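Local coordinates for protein VP1 (PDB 6Y5Y) that builds the pentameric units of a polyomavirus capsid and binds sialylated glycan receptors through its surface loops, at residues K59-Y62 and G63-E66; L191-E194 and D195-Q198; L210-D213 and G214-P217. All coordinates share one frame; numbering follows the deposited sequence.

All three interactions are local turns in loops joining strands of the VP1 jelly roll: interaction 1 in the BC loop, interactions 2 and 3 in the long EF loop. Only interaction 1 reaches the glycan, through Glu66. Interaction 3 is its nearer neighbour, with nearest atoms about 8 Å and centres about 17 Å apart. Arg48 bridges the gap, salt-bridged to Asp213 and making a weak hydrogen bond to Tyr62. The centres of interactions 2 and 3 are about 23 Å apart. Interactions 1 and 2 are separated by about 33 Å between centres within one chain, yet Lys59 and Tyr62 pack on Glu194 and Ala197 of a neighbouring subunit, so the two surfaces meet across the pentamer interface.

Interaction 1: K59-Y62 and G63-E66; sequences KEWY and GYSE. With SIA (N-acetyl-alpha-neuraminic acid), chain N.
Trp61 and Tyr64 are the ends of a type II beta turn, closed by a hydrogen bond from Tyr64 N to Trp61 O (2.9 Å, 143° at the hydrogen), with Gly63 taking the positive-phi corner. The turn brings the two aromatic side chains together as a T-shaped pair. The edge of the Trp61 six-membered ring points at one face of Tyr64, with 5.2 Å between ring centroids and the planes 86° apart. Trp61 CE3 does the touching, 3.9 Å from Tyr64 CG. The tyrosine's hydroxyl is held by the Ser168 carbonyl of a neighbouring subunit, while the Trp61 ring makes a cation-pi contact with Arg292. This is the BC loop of the polyomavirus jelly roll, between strands 28-45 and 87-92, and Glu66, at the end of this segment, belongs to the glycan pocket. There Glu66 sends CG anti to its own N and then bends at chi2 (52°), which carries OE2 to the sialic acid: O4 of the sugar donates to Glu66 OE2 at a short 2.5 Å. Glu66 CG lies 3.4 Å from C11, the methyl of the sugar's N-acetyl group, an apolar contact beside the polar one. Arg58 forms a salt bridge with Glu66 OE1.

Interaction 2: L191-E194 and D195-Q198; sequences LPEE and DKAQ
Lys196 folds back along Glu193, three residues earlier, and the two side chains run side by side in the same direction. From the start of the chain, Lys196 CB sits 3.6 Å from Glu193 O, and Lys196 CG stays near that same carbonyl oxygen. Lys196 CD is the first atom to reach the carboxylate, 3.6 Å from Glu193 OE2. The bend at chi3 (81°) then turns the chain, placing Lys196 CE 3.9 Å from Glu193 OE1 and Lys196 NZ 3.1 Å from that oxygen in a salt bridge. The ammonium meets OE1 from above the carboxylate plane. The backbone beneath is a 3-10 turn: Asp195 N donates to Pro192 O at 2.8 Å, followed by a weak bond from Lys196 N to Glu193 O at 3.3 Å. Asp195 OD2 lies against the proline ring, 3.3 Å from Pro192 CG. One water accepts from Ala197 N and donates weakly to Glu194 O, which also accepts from Lys59 NZ of a neighbouring subunit. Joined by one hydrogen bond, 35° out of the carboxylate plane, and lying at the surface, the Glu193-Lys196 ion pair is probably modest in strength, screened by solvent.

Interaction 3: L210-D213 and G214-P217; sequences LDKD and GFYP
Lys212 and Phe215 both carry CG anti to the backbone N (chi1 -169° and -160°), and across the bend of the loop this sets the lysine's aliphatic chain over one face of the phenyl ring. The evidence for a CH-pi contact is direct: Lys212 CD stands 3.7 Å from the centroid of the Phe215 ring and only 15° off the ring normal. Lys212 CE lies over the same face, 3.5 Å from Phe215 CD1. Tyr216 meets two residues of 210-213 through its side chain. Its hydroxyl donates to Asp211, with Tyr216 OH 2.7 Å from Asp211 OD1 on the syn side of the carboxylate though somewhat out of its plane, and Tyr216 CD1 packs 3.7 Å from Leu210 CD1. The carbonyl oxygen of Lys212 lies at the edge of the tyrosine ring, close to its plane, 3.8 Å from CD1 of Tyr216. A water donates to Lys212 O at 2.7 Å and accepts from Phe215 N at 2.9 Å, and so spans the bend where no direct backbone bond joins the two residues. Gly214, at positive phi, makes the turn. The Asp213 carboxylate is held from outside the loop: OD2 forms a salt bridge with Arg48, and OD1 accepts from Cys88 N and from Asn30 of a neighbouring subunit. The arrangement is a loop with an internal water bridge, connecting strands 207-209 and 221-223, the outer strands of the small antiparallel sheet around 162-165 that forms part of the EF loop in the VP1 jelly roll.

Interaction 1: K59-Y62 and G63-E66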
loop_
_atom_site.group_PDB
_atom_site.type_symbol
_atom_site.label_atom_id
_atom_site.label_comp_id
_atom_site.label_asym_id
_atom_site.label_seq_id
_atom_site.Cartn_x
_atom_site.Cartn_y
_atom_site.Cartn_z
ATOM N N LYS D 59 -10.166 36.409 -0.644
ATOM C CA LYS D 59 -9.201 36.230 0.437
ATOM C C LYS D 59 -9.595 35.113 1.395
ATOM O O LYS D 59 -8.716 34.469 1.976
ATOM C CB LYS D 59 -8.995 37.543 1.203
ATOM C CG LYS D 59 -10.090 37.943 2.182
ATOM C CD LYS D 59 -9.629 39.135 3.035
ATOM C CE LYS D 59 -10.795 39.818 3.732
ATOM N N GLU D 60 -10.893 34.850 1.565
ATOM C CA GLU D 60 -11.280 33.825 2.526
ATOM C C GLU D 60 -10.910 32.417 2.066
ATOM O O GLU D 60 -10.984 31.482 2.872
ATOM C CB GLU D 60 -12.780 33.902 2.823
ATOM C CG GLU D 60 -13.254 35.255 3.392
ATOM C CD GLU D 60 -12.447 35.750 4.597
ATOM O OE1 GLU D 60 -12.072 34.940 5.487
ATOM O OE2 GLU D 60 -12.188 36.972 4.652
ATOM N N TRP D 61 -10.510 32.241 0.805
ATOM C CA TRP D 61 -10.127 30.930 0.295
ATOM C C TRP D 61 -8.630 30.824 0.032
ATOM O O TRP D 61 -8.201 29.997 -0.784
ATOM C CB TRP D 61 -10.933 30.599 -0.963
ATOM C CG TRP D 61 -12.362 30.397 -0.635
ATOM C CD1 TRP D 61 -13.391 31.269 -0.873
ATOM C CD2 TRP D 61 -12.936 29.274 0.039
ATOM N NE1 TRP D 61 -14.570 30.745 -0.404
ATOM C CE2 TRP D 61 -14.318 29.522 0.163
ATOM C CE3 TRP D 61 -12.419 28.076 0.539
ATOM C CZ2 TRP D 61 -15.190 28.615 0.772
ATOM C CZ3 TRP D 61 -13.285 27.175 1.146
ATOM C CH2 TRP D 61 -14.653 27.451 1.256
ATOM N N TYR D 62 -7.830 31.633 0.724
ATOM C CA TYR D 62 -6.384 31.543 0.619
ATOM C C TYR D 62 -5.930 30.139 1.004
ATOM O O TYR D 62 -6.461 29.535 1.938
ATOM C CB TYR D 62 -5.738 32.592 1.528
ATOM C CG TYR D 62 -4.244 32.475 1.659
ATOM C CD1 TYR D 62 -3.432 32.573 0.543
ATOM C CD2 TYR D 62 -3.643 32.267 2.900
ATOM C CE1 TYR D 62 -2.075 32.472 0.645
ATOM C CE2 TYR D 62 -2.270 32.172 3.015
ATOM C CZ TYR D 62 -1.495 32.268 1.874
ATOM O OH TYR D 62 -0.130 32.170 1.937
ATOM N N GLY D 63 -4.958 29.606 0.264
ATOM C CA GLY D 63 -4.549 28.229 0.465
ATOM C C GLY D 63 -5.427 27.209 -0.227
ATOM O O GLY D 63 -5.198 26.000 -0.062
ATOM N N TYR D 64 -6.438 27.659 -0.969
ATOM C CA TYR D 64 -7.265 26.835 -1.831
ATOM C C TYR D 64 -7.184 27.366 -3.256
ATOM O O TYR D 64 -6.730 28.486 -3.501
ATOM C CB TYR D 64 -8.737 26.829 -1.405
ATOM C CG TYR D 64 -9.060 26.214 -0.056
ATOM C CD1 TYR D 64 -8.721 26.858 1.136
ATOM C CD2 TYR D 64 -9.751 25.010 0.022
ATOM C CE1 TYR D 64 -9.061 26.302 2.366
ATOM C CE2 TYR D 64 -10.087 24.453 1.237
ATOM C CZ TYR D 64 -9.742 25.099 2.403
ATOM O OH TYR D 64 -10.089 24.530 3.606
ATOM N N SER D 65 -7.624 26.547 -4.200
ATOM C CA SER D 65 -7.823 27.052 -5.543
ATOM C C SER D 65 -9.193 27.713 -5.653
ATOM O O SER D 65 -10.062 27.564 -4.791
ATOM C CB SER D 65 -7.701 25.927 -6.564
ATOM O OG SER D 65 -8.884 25.147 -6.577
ATOM N N GLU D 66 -9.375 28.457 -6.731
ATOM C CA GLU D 66 -10.712 28.849 -7.145
ATOM C C GLU D 66 -11.504 27.608 -7.584
ATOM O O GLU D 66 -10.937 26.544 -7.842
ATOM C CB GLU D 66 -10.604 29.889 -8.260
ATOM C CG GLU D 66 -11.918 30.447 -8.781
ATOM C CD GLU D 66 -12.825 30.985 -7.680
ATOM O OE1 GLU D 66 -12.654 32.145 -7.248
ATOM O OE2 GLU D 66 -13.714 30.233 -7.249
HETATM C C1 SIA N . -19.144 28.578 -8.336
HETATM C C2 SIA N . -19.278 30.125 -7.975
HETATM C C3 SIA N . -18.202 30.659 -7.018
HETATM C C4 SIA N . -16.804 30.796 -7.629
HETATM C C5 SIA N . -16.900 31.616 -8.928
HETATM C C6 SIA N . -17.970 30.998 -9.855
HETATM C C7 SIA N . -18.232 31.777 -11.171
HETATM C C8 SIA N . -19.453 31.189 -11.914
HETATM C C9 SIA N . -19.611 31.776 -13.309
HETATM C C10 SIA N . -14.869 32.758 -9.780
HETATM C C11 SIA N . -13.651 32.629 -10.687
HETATM N N5 SIA N . -15.672 31.671 -9.713
HETATM O O1A SIA N . -18.918 27.815 -7.368
HETATM O O1B SIA N . -19.297 28.303 -9.570
HETATM O O4 SIA N . -15.875 31.437 -6.727
HETATM O O6 SIA N . -19.230 30.923 -9.202
HETATM O O7 SIA N . -18.378 33.164 -10.892
HETATM O O8 SIA N . -19.383 29.764 -11.988
HETATM O O9 SIA N . -20.723 31.112 -13.929
HETATM O O10 SIA N . -15.082 33.794 -9.160
#

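Interaction 2: L191-E194 and D195-Q198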
loop_
_atom_site.group_PDB
_atom_site.type_symbol
_atom_site.label_atom_id
_atom_site.label_comp_id
_atom_site.label_asym_id
_atom_site.label_seq_id
_atom_site.Cartn_x
_atom_site.Cartn_y
_atom_site.Cartn_z
ATOM N N LEU D 191 4.257 27.251 -30.602
ATOM C CA LEU D 191 3.709 26.478 -31.705
ATOM C C LEU D 191 2.543 27.237 -32.330
ATOM O O LEU D 191 1.834 27.968 -31.633
ATOM C CB LEU D 191 3.210 25.118 -31.225
ATOM C CG LEU D 191 4.260 24.167 -30.655
ATOM C CD1 LEU D 191 3.566 22.972 -30.007
ATOM C CD2 LEU D 191 5.183 23.723 -31.765
ATOM N N PRO D 192 2.315 27.068 -33.632
ATOM C CA PRO D 192 1.049 27.522 -34.226
ATOM C C PRO D 192 -0.140 26.924 -33.484
ATOM O O PRO D 192 -0.088 25.790 -33.001
ATOM C CB PRO D 192 1.126 27.001 -35.667
ATOM C CG PRO D 192 2.587 26.793 -35.930
ATOM C CD PRO D 192 3.187 26.393 -34.611
ATOM N N GLU D 193 -1.237 27.683 -33.430
ATOM C CA GLU D 193 -2.394 27.243 -32.651
ATOM C C GLU D 193 -2.901 25.880 -33.114
ATOM O O GLU D 193 -3.275 25.039 -32.286
ATOM C CB GLU D 193 -3.505 28.290 -32.713
ATOM C CG GLU D 193 -3.168 29.560 -31.949
ATOM C CD GLU D 193 -3.242 29.380 -30.440
ATOM O OE1 GLU D 193 -4.321 29.002 -29.932
ATOM O OE2 GLU D 193 -2.219 29.617 -29.764
ATOM N N GLU D 194 -2.884 25.623 -34.425
ATOM C CA GLU D 194 -3.359 24.334 -34.921
ATOM C C GLU D 194 -2.385 23.181 -34.671
ATOM O O GLU D 194 -2.712 22.040 -35.023
ATOM C CB GLU D 194 -3.658 24.424 -36.411
ATOM C CG GLU D 194 -2.437 24.692 -37.248
ATOM C CD GLU D 194 -2.447 26.089 -37.825
ATOM O OE1 GLU D 194 -2.624 27.069 -37.049
ATOM O OE2 GLU D 194 -2.291 26.197 -39.058
ATOM N N ASP D 195 -1.211 23.432 -34.100
ATOM C CA ASP D 195 -0.261 22.369 -33.786
ATOM C C ASP D 195 -0.160 22.092 -32.296
ATOM O O ASP D 195 0.679 21.277 -31.885
ATOM C CB ASP D 195 1.129 22.715 -34.329
ATOM C CG ASP D 195 1.164 22.764 -35.844
ATOM O OD1 ASP D 195 0.497 21.930 -36.487
ATOM O OD2 ASP D 195 1.862 23.644 -36.382
ATOM N N LYS D 196 -0.985 22.749 -31.476
ATOM C CA LYS D 196 -0.840 22.638 -30.028
ATOM C C LYS D 196 -1.124 21.233 -29.510
ATOM O O LYS D 196 -0.761 20.933 -28.367
ATOM C CB LYS D 196 -1.746 23.651 -29.326
ATOM C CG LYS D 196 -1.154 25.052 -29.293
ATOM C CD LYS D 196 -2.223 26.117 -29.129
ATOM C CE LYS D 196 -2.658 26.265 -27.684
ATOM N NZ LYS D 196 -3.958 26.985 -27.597
ATOM N N ALA D 197 -1.763 20.366 -30.306
ATOM C CA ALA D 197 -1.885 18.965 -29.906
ATOM C C ALA D 197 -0.524 18.314 -29.648
ATOM O O ALA D 197 -0.447 17.332 -28.899
ATOM C CB ALA D 197 -2.644 18.169 -30.969
ATOM N N GLN D 198 0.549 18.838 -30.254
ATOM C CA GLN D 198 1.889 18.321 -29.971
ATOM C C GLN D 198 2.226 18.390 -28.491
ATOM O O GLN D 198 2.991 17.557 -27.989
ATOM C CB GLN D 198 2.930 19.097 -30.770
ATOM C CG GLN D 198 2.824 18.868 -32.254
ATOM C CD GLN D 198 3.868 19.642 -33.022
ATOM O OE1 GLN D 198 4.896 20.032 -32.469
ATOM N NE2 GLN D 198 3.606 19.884 -34.297
HETATM O O HOH W 1 -3.318 20.798 -32.572
#

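Interaction 3: L210-D213 and G214-P217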
loop_
_atom_site.group_PDB
_atom_site.type_symbol
_atom_site.label_atom_id
_atom_site.label_comp_id
_atom_site.label_asym_id
_atom_site.label_seq_id
_atom_site.Cartn_x
_atom_site.Cartn_y
_atom_site.Cartn_z
ATOM N N LEU D 210 11.969 27.297 -13.094
ATOM C CA LEU D 210 11.101 27.672 -11.979
ATOM C C LEU D 210 11.738 28.885 -11.312
ATOM O O LEU D 210 12.455 28.789 -10.309
ATOM C CB LEU D 210 10.918 26.510 -11.003
ATOM C CG LEU D 210 9.973 26.717 -9.815
ATOM C CD1 LEU D 210 8.733 27.509 -10.226
ATOM C CD2 LEU D 210 9.566 25.367 -9.230
ATOM N N ASP D 211 11.490 30.051 -11.916
ATOM C CA ASP D 211 12.103 31.310 -11.513
ATOM C C ASP D 211 11.092 32.298 -10.933
ATOM O O ASP D 211 11.422 33.474 -10.756
ATOM C CB ASP D 211 12.840 31.941 -12.704
ATOM C CG ASP D 211 11.934 32.163 -13.928
ATOM O OD1 ASP D 211 10.699 32.003 -13.827
ATOM O OD2 ASP D 211 12.464 32.507 -15.011
ATOM N N LYS D 212 9.874 31.852 -10.631
ATOM C CA LYS D 212 8.851 32.738 -10.090
ATOM C C LYS D 212 7.853 31.929 -9.273
ATOM O O LYS D 212 7.271 30.960 -9.773
ATOM C CB LYS D 212 8.140 33.501 -11.214
ATOM C CG LYS D 212 7.233 34.638 -10.731
ATOM C CD LYS D 212 6.804 35.530 -11.896
ATOM C CE LYS D 212 5.578 36.359 -11.534
ATOM N NZ LYS D 212 5.763 37.106 -10.257
ATOM N N ASP D 213 7.662 32.343 -8.023
ATOM C CA ASP D 213 6.712 31.695 -7.130
ATOM C C ASP D 213 5.281 31.948 -7.593
ATOM O O ASP D 213 4.949 33.037 -8.074
ATOM C CB ASP D 213 6.916 32.211 -5.703
ATOM C CG ASP D 213 5.897 31.665 -4.729
ATOM O OD1 ASP D 213 6.055 30.496 -4.316
ATOM O OD2 ASP D 213 4.948 32.403 -4.366
ATOM N N GLY D 214 4.430 30.928 -7.446
ATOM C CA GLY D 214 3.023 31.050 -7.782
ATOM C C GLY D 214 2.771 31.465 -9.220
ATOM O O GLY D 214 1.988 32.389 -9.488
ATOM N N PHE D 215 3.426 30.782 -10.161
ATOM C CA PHE D 215 3.417 31.205 -11.561
ATOM C C PHE D 215 3.367 30.057 -12.566
ATOM O O PHE D 215 2.810 30.239 -13.653
ATOM C CB PHE D 215 4.662 32.061 -11.836
ATOM C CG PHE D 215 4.552 32.942 -13.044
ATOM C CD1 PHE D 215 3.623 33.971 -13.093
ATOM C CD2 PHE D 215 5.397 32.754 -14.126
ATOM C CE1 PHE D 215 3.534 34.794 -14.206
ATOM C CE2 PHE D 215 5.314 33.571 -15.245
ATOM C CZ PHE D 215 4.379 34.589 -15.285
ATOM N N TYR D 216 3.950 28.893 -12.257
ATOM C CA TYR D 216 3.973 27.741 -13.145
ATOM C C TYR D 216 2.974 26.706 -12.650
ATOM O O TYR D 216 3.187 26.119 -11.575
ATOM C CB TYR D 216 5.383 27.147 -13.196
ATOM C CG TYR D 216 6.393 28.094 -13.816
ATOM C CD1 TYR D 216 6.992 29.105 -13.063
ATOM C CD2 TYR D 216 6.711 28.001 -15.165
ATOM C CE1 TYR D 216 7.897 29.984 -13.635
ATOM C CE2 TYR D 216 7.632 28.865 -15.742
ATOM C CZ TYR D 216 8.204 29.860 -14.982
ATOM O OH TYR D 216 9.095 30.725 -15.575
ATOM N N PRO D 217 1.872 26.468 -13.362
ATOM C CA PRO D 217 0.874 25.500 -12.879
ATOM C C PRO D 217 1.391 24.066 -12.941
ATOM O O PRO D 217 2.057 23.663 -13.898
ATOM C CB PRO D 217 -0.311 25.701 -13.832
ATOM C CG PRO D 217 -0.136 27.127 -14.356
ATOM C CD PRO D 217 1.358 27.297 -14.473
HETATM O O HOH W 2 5.513 28.872 -9.728
#